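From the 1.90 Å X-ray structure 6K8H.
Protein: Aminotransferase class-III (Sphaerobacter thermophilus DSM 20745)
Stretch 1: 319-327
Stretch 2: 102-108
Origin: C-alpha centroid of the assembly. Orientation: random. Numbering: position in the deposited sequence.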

ATOM      1  N   ASN B 319       4.515   7.537  -0.512  1.00  9.33           N
ATOM      2  CA  ASN B 319       4.536   7.804   0.946  1.00  9.84           C
ATOM      3  C   ASN B 319       4.471   9.318   1.155  1.00  9.47           C
ATOM      4  O   ASN B 319       5.248  10.035   0.525  1.00  7.88           O
ATOM      5  CB  ASN B 319       5.843   7.352   1.607  1.00  9.90           C
ATOM      6  CG  ASN B 319       6.076   5.856   1.590  1.00 10.07           C
ATOM      7  OD1 ASN B 319       5.287   5.109   1.039  1.00 11.85           O
ATOM      8  ND2 ASN B 319       7.156   5.419   2.211  1.00  8.77           N
ATOM      9  N   ALA B 320       3.561   9.752   2.021  1.00  8.21           N
ATOM     10  CA  ALA B 320       3.461  11.156   2.423  1.00  8.60           C
ATOM     11  C   ALA B 320       3.219  12.078   1.225  1.00  8.07           C
ATOM     12  O   ALA B 320       3.628  13.239   1.232  1.00  8.54           O
ATOM     13  CB  ALA B 320       4.702  11.602   3.208  1.00  9.73           C
ATOM     14  N   ASN B 321       2.532  11.584   0.196  1.00  6.55           N
ATOM     15  CA  ASN B 321       2.183  12.461  -0.907  1.00  8.44           C
ATOM     16  C   ASN B 321       1.310  13.602  -0.380  1.00  8.29           C
ATOM     17  O   ASN B 321       0.565  13.429   0.589  1.00  9.80           O
ATOM     18  CB  ASN B 321       1.472  11.688  -2.012  1.00  9.08           C
ATOM     19  CG  ASN B 321       0.051  11.317  -1.640  1.00  8.27           C
ATOM     20  OD1 ASN B 321      -0.872  12.113  -1.816  1.00  9.98           O
ATOM     21  ND2 ASN B 321      -0.132  10.107  -1.117  1.00  6.94           N
ATOM     22  N   PRO B 322       1.439  14.799  -0.950  1.00  9.78           N
ATOM     23  CA  PRO B 322       0.757  15.960  -0.352  1.00 11.82           C
ATOM     24  C   PRO B 322      -0.761  15.877  -0.389  1.00  7.48           C
ATOM     25  O   PRO B 322      -1.416  16.464   0.475  1.00  9.00           O
ATOM     26  CB  PRO B 322       1.277  17.137  -1.188  1.00 11.35           C
ATOM     27  CG  PRO B 322       2.624  16.667  -1.679  1.00 12.50           C
ATOM     28  CD  PRO B 322       2.450  15.193  -1.942  1.00 10.75           C
ATOM     29  N   VAL B 323      -1.361  15.178  -1.344  1.00 10.06           N
ATOM     30  CA  VAL B 323      -2.814  15.090  -1.323  1.00  8.96           C
ATOM     31  C   VAL B 323      -3.280  14.353  -0.073  1.00  9.33           C
ATOM     32  O   VAL B 323      -4.122  14.854   0.679  1.00  7.58           O
ATOM     33  CB  VAL B 323      -3.345  14.440  -2.609  1.00  9.29           C
ATOM     34  CG1 VAL B 323      -4.837  14.219  -2.476  1.00 10.41           C
ATOM     35  CG2 VAL B 323      -3.040  15.350  -3.788  1.00 12.33           C
ATOM     36  N   THR B 324      -2.748  13.150   0.163  1.00  9.13           N
ATOM     37  CA  THR B 324      -3.106  12.408   1.369  1.00  7.47           C
ATOM     38  C   THR B 324      -2.766  13.190   2.631  1.00  8.64           C
ATOM     39  O   THR B 324      -3.542  13.191   3.593  1.00  9.59           O
ATOM     40  CB  THR B 324      -2.399  11.056   1.387  1.00  9.73           C
ATOM     41  OG1 THR B 324      -2.782  10.297   0.238  1.00  8.57           O
ATOM     42  CG2 THR B 324      -2.742  10.263   2.679  1.00  8.54           C
ATOM     43  N   MET B 325      -1.627  13.891   2.640  1.00  5.24           N
ATOM     44  CA  MET B 325      -1.228  14.617   3.846  1.00  6.88           C
ATOM     45  C   MET B 325      -2.181  15.766   4.143  1.00  9.65           C
ATOM     46  O   MET B 325      -2.567  15.975   5.296  1.00  7.20           O
ATOM     47  CB  MET B 325       0.207  15.132   3.703  1.00  7.69           C
ATOM     48  CG  MET B 325       1.246  14.021   3.591  1.00  5.32           C
ATOM     49  SD  MET B 325       1.412  12.970   5.058  1.00 12.44           S
ATOM     50  CE  MET B 325       0.271  11.628   4.675  1.00  6.14           C
ATOM     51  N   VAL B 326      -2.583  16.509   3.106  1.00  9.58           N
ATOM     52  CA  VAL B 326      -3.491  17.635   3.276  1.00 10.04           C
ATOM     53  C   VAL B 326      -4.895  17.156   3.646  1.00 12.55           C
ATOM     54  O   VAL B 326      -5.540  17.708   4.549  1.00  9.28           O
ATOM     55  CB  VAL B 326      -3.465  18.490   1.997  1.00 13.23           C
ATOM     56  CG1 VAL B 326      -4.664  19.373   1.919  1.00 19.36           C
ATOM     57  CG2 VAL B 326      -2.160  19.324   1.957  1.00 13.26           C
ATOM     58  N   ALA B 327      -5.390  16.123   2.963  1.00  8.30           N
ATOM     59  CA  ALA B 327      -6.712  15.599   3.288  1.00  8.16           C
ATOM     60  C   ALA B 327      -6.744  15.026   4.705  1.00 10.43           C
ATOM     61  O   ALA B 327      -7.723  15.216   5.441  1.00  9.46           O
ATOM     62  CB  ALA B 327      -7.123  14.545   2.264  1.00  9.18           C
TER
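Stretch 2 (102-108) EHEIALA

How does stretch 2 run relative to stretch 1? It is helical, with backbone bonds such as L107 N to H103 O at 3.1 Å, and it lies alongside the helix that begins at P322. The two N-to-C directions differ by 32°, so the helices run roughly the same way and cross at a shallow angle, their axes 8.7 Å apart at closest approach. The residues that touch are more than 200 positions apart in the chain. Two backbone pairings set the register: the CA atoms of M325 and H103 are 5.7 Å apart, and those of A320 and E104 5.6 Å. H103 therefore sits beside the first turn of the stretch 1 helix, while E104 lies beside the loop that leads into it.

Where does H103 fit? Its CA-to-CB bond points toward stretch 1, and it loses more surface to the contact than any other residue, 81 Å². Its CB packs against M325 CB at 3.7 Å. With chi1 in the m well, the imidazole reaches P322 and V326, residues one helical turn apart: CD2 lies 3.7 Å from P322 CB, and ND1 lies 3.4 Å from V326 CG2. Both aliphatic groups approach the ring obliquely, and no hydrogen bond joins the two stretches directly.

What does M325 contribute from the other side? It buries 77 Å², nearly as much as H103, and its CA-to-CB bond also points across the contact. Both chi1 and chi2 are m, and the chain extends from H103 along stretch 2 to the next turn. SD passes 3.8 Å from E104 CA, and CE ends 3.9 Å from L107 CD2. L107, whose CA-to-CB bond points toward stretch 1 and which is covered over 52 Å², thus receives the tip of the methionine in an apolar contact. One flexible side chain in this way touches H103, E104 and L107.

How is the contact completed at the loop and along the backbone? A320, just before the helix, sets its CB 3.7 Å from E104 CB, a close approach of small aliphatic surfaces. Polar links between the stretches are made through water. Water 1 donates to H103 O at 2.8 Å and, weakly, to M325 O at 2.9 Å, tying the two backbones together where their side chains already meet. Water 2 lies near the loop, 2.7 Å from E104 OE1 and 2.6 Å from A320 O.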

ATOM      1  N   GLU B 102       6.488  20.076   3.433  1.00 10.26           N
ATOM      2  CA  GLU B 102       6.039  20.512   4.749  1.00 11.07           C
ATOM      3  C   GLU B 102       4.750  19.812   5.180  1.00 12.87           C
ATOM      4  O   GLU B 102       4.474  19.723   6.382  1.00 10.85           O
ATOM      5  CB  GLU B 102       5.851  22.031   4.732  1.00 14.27           C
ATOM      6  CG  GLU B 102       5.448  22.656   6.069  1.00 19.19           C
ATOM      7  CD  GLU B 102       5.408  24.175   6.002  1.00 27.81           C
ATOM      8  OE1 GLU B 102       5.799  24.731   4.949  1.00 27.89           O
ATOM      9  OE2 GLU B 102       4.999  24.811   7.002  1.00 28.74           O
ATOM     10  N   HIS B 103       3.952  19.311   4.224  1.00  8.97           N
ATOM     11  CA  HIS B 103       2.662  18.712   4.570  1.00 14.53           C
ATOM     12  C   HIS B 103       2.831  17.468   5.437  1.00 11.25           C
ATOM     13  O   HIS B 103       2.045  17.237   6.372  1.00 11.72           O
ATOM     14  CB  HIS B 103       1.890  18.381   3.286  1.00 13.40           C
ATOM     15  CG  HIS B 103       1.763  19.535   2.340  1.00 12.07           C
ATOM     16  ND1 HIS B 103       0.895  20.586   2.556  1.00 13.71           N
ATOM     17  CD2 HIS B 103       2.393  19.805   1.172  1.00 16.98           C
ATOM     18  CE1 HIS B 103       0.991  21.448   1.560  1.00 16.90           C
ATOM     19  NE2 HIS B 103       1.896  21.001   0.707  1.00 16.23           N
ATOM     20  N   GLU B 104       3.870  16.681   5.145  1.00 10.27           N
ATOM     21  CA  GLU B 104       4.161  15.462   5.947  1.00 10.29           C
ATOM     22  C   GLU B 104       4.496  15.902   7.377  1.00 10.53           C
ATOM     23  O   GLU B 104       4.065  15.248   8.313  1.00 12.40           O
ATOM     24  CB  GLU B 104       5.270  14.626   5.303  1.00  8.74           C
ATOM     25  CG  GLU B 104       6.646  15.247   5.366  1.00 11.27           C
ATOM     26  CD  GLU B 104       7.696  14.556   4.502  1.00 17.05           C
ATOM     27  OE1 GLU B 104       7.403  14.291   3.325  1.00 10.96           O
ATOM     28  OE2 GLU B 104       8.793  14.288   5.019  1.00 11.72           O
ATOM     29  N   ILE B 105       5.234  17.000   7.520  1.00 11.72           N
ATOM     30  CA  ILE B 105       5.568  17.504   8.850  1.00  9.79           C
ATOM     31  C   ILE B 105       4.312  17.920   9.589  1.00 11.56           C
ATOM     32  O   ILE B 105       4.173  17.667  10.788  1.00  9.23           O
ATOM     33  CB  ILE B 105       6.564  18.674   8.761  1.00 11.68           C
ATOM     34  CG1 ILE B 105       7.799  18.248   7.968  1.00  9.13           C
ATOM     35  CG2 ILE B 105       6.937  19.136  10.181  1.00 11.09           C
ATOM     36  CD1 ILE B 105       8.782  19.374   7.715  1.00 11.99           C
ATOM     37  N   ALA B 106       3.393  18.599   8.897  1.00  9.59           N
ATOM     38  CA  ALA B 106       2.185  19.091   9.557  1.00 11.85           C
ATOM     39  C   ALA B 106       1.346  17.939  10.105  1.00 11.65           C
ATOM     40  O   ALA B 106       0.907  17.961  11.271  1.00 10.93           O
ATOM     41  CB  ALA B 106       1.371  19.931   8.572  1.00 11.67           C
ATOM     42  N   LEU B 107       1.139  16.895   9.285  1.00  9.32           N
ATOM     43  CA  LEU B 107       0.343  15.765   9.770  1.00 10.57           C
ATOM     44  C   LEU B 107       1.065  15.003  10.882  1.00 11.15           C
ATOM     45  O   LEU B 107       0.428  14.561  11.853  1.00 10.04           O
ATOM     46  CB  LEU B 107      -0.029  14.819   8.625  1.00  9.91           C
ATOM     47  CG  LEU B 107      -1.057  13.753   9.030  1.00 10.74           C
ATOM     48  CD1 LEU B 107      -2.244  14.370   9.782  1.00  9.44           C
ATOM     49  CD2 LEU B 107      -1.572  12.947   7.821  1.00  6.91           C
ATOM     50  N   ALA B 108       2.385  14.817  10.756  1.00  8.89           N
ATOM     51  CA  ALA B 108       3.132  14.164  11.825  1.00 10.05           C
ATOM     52  C   ALA B 108       3.052  14.958  13.130  1.00 12.13           C
ATOM     53  O   ALA B 108       2.926  14.373  14.217  1.00 11.24           O
ATOM     54  CB  ALA B 108       4.583  13.954  11.385  1.00  7.90           C
TER
HETATM   55  O   HOH W   1      -0.571  17.989   5.980  1.00 12.81           O
HETATM   56  O   HOH W   2       5.588  14.975   1.437  1.00 11.58           O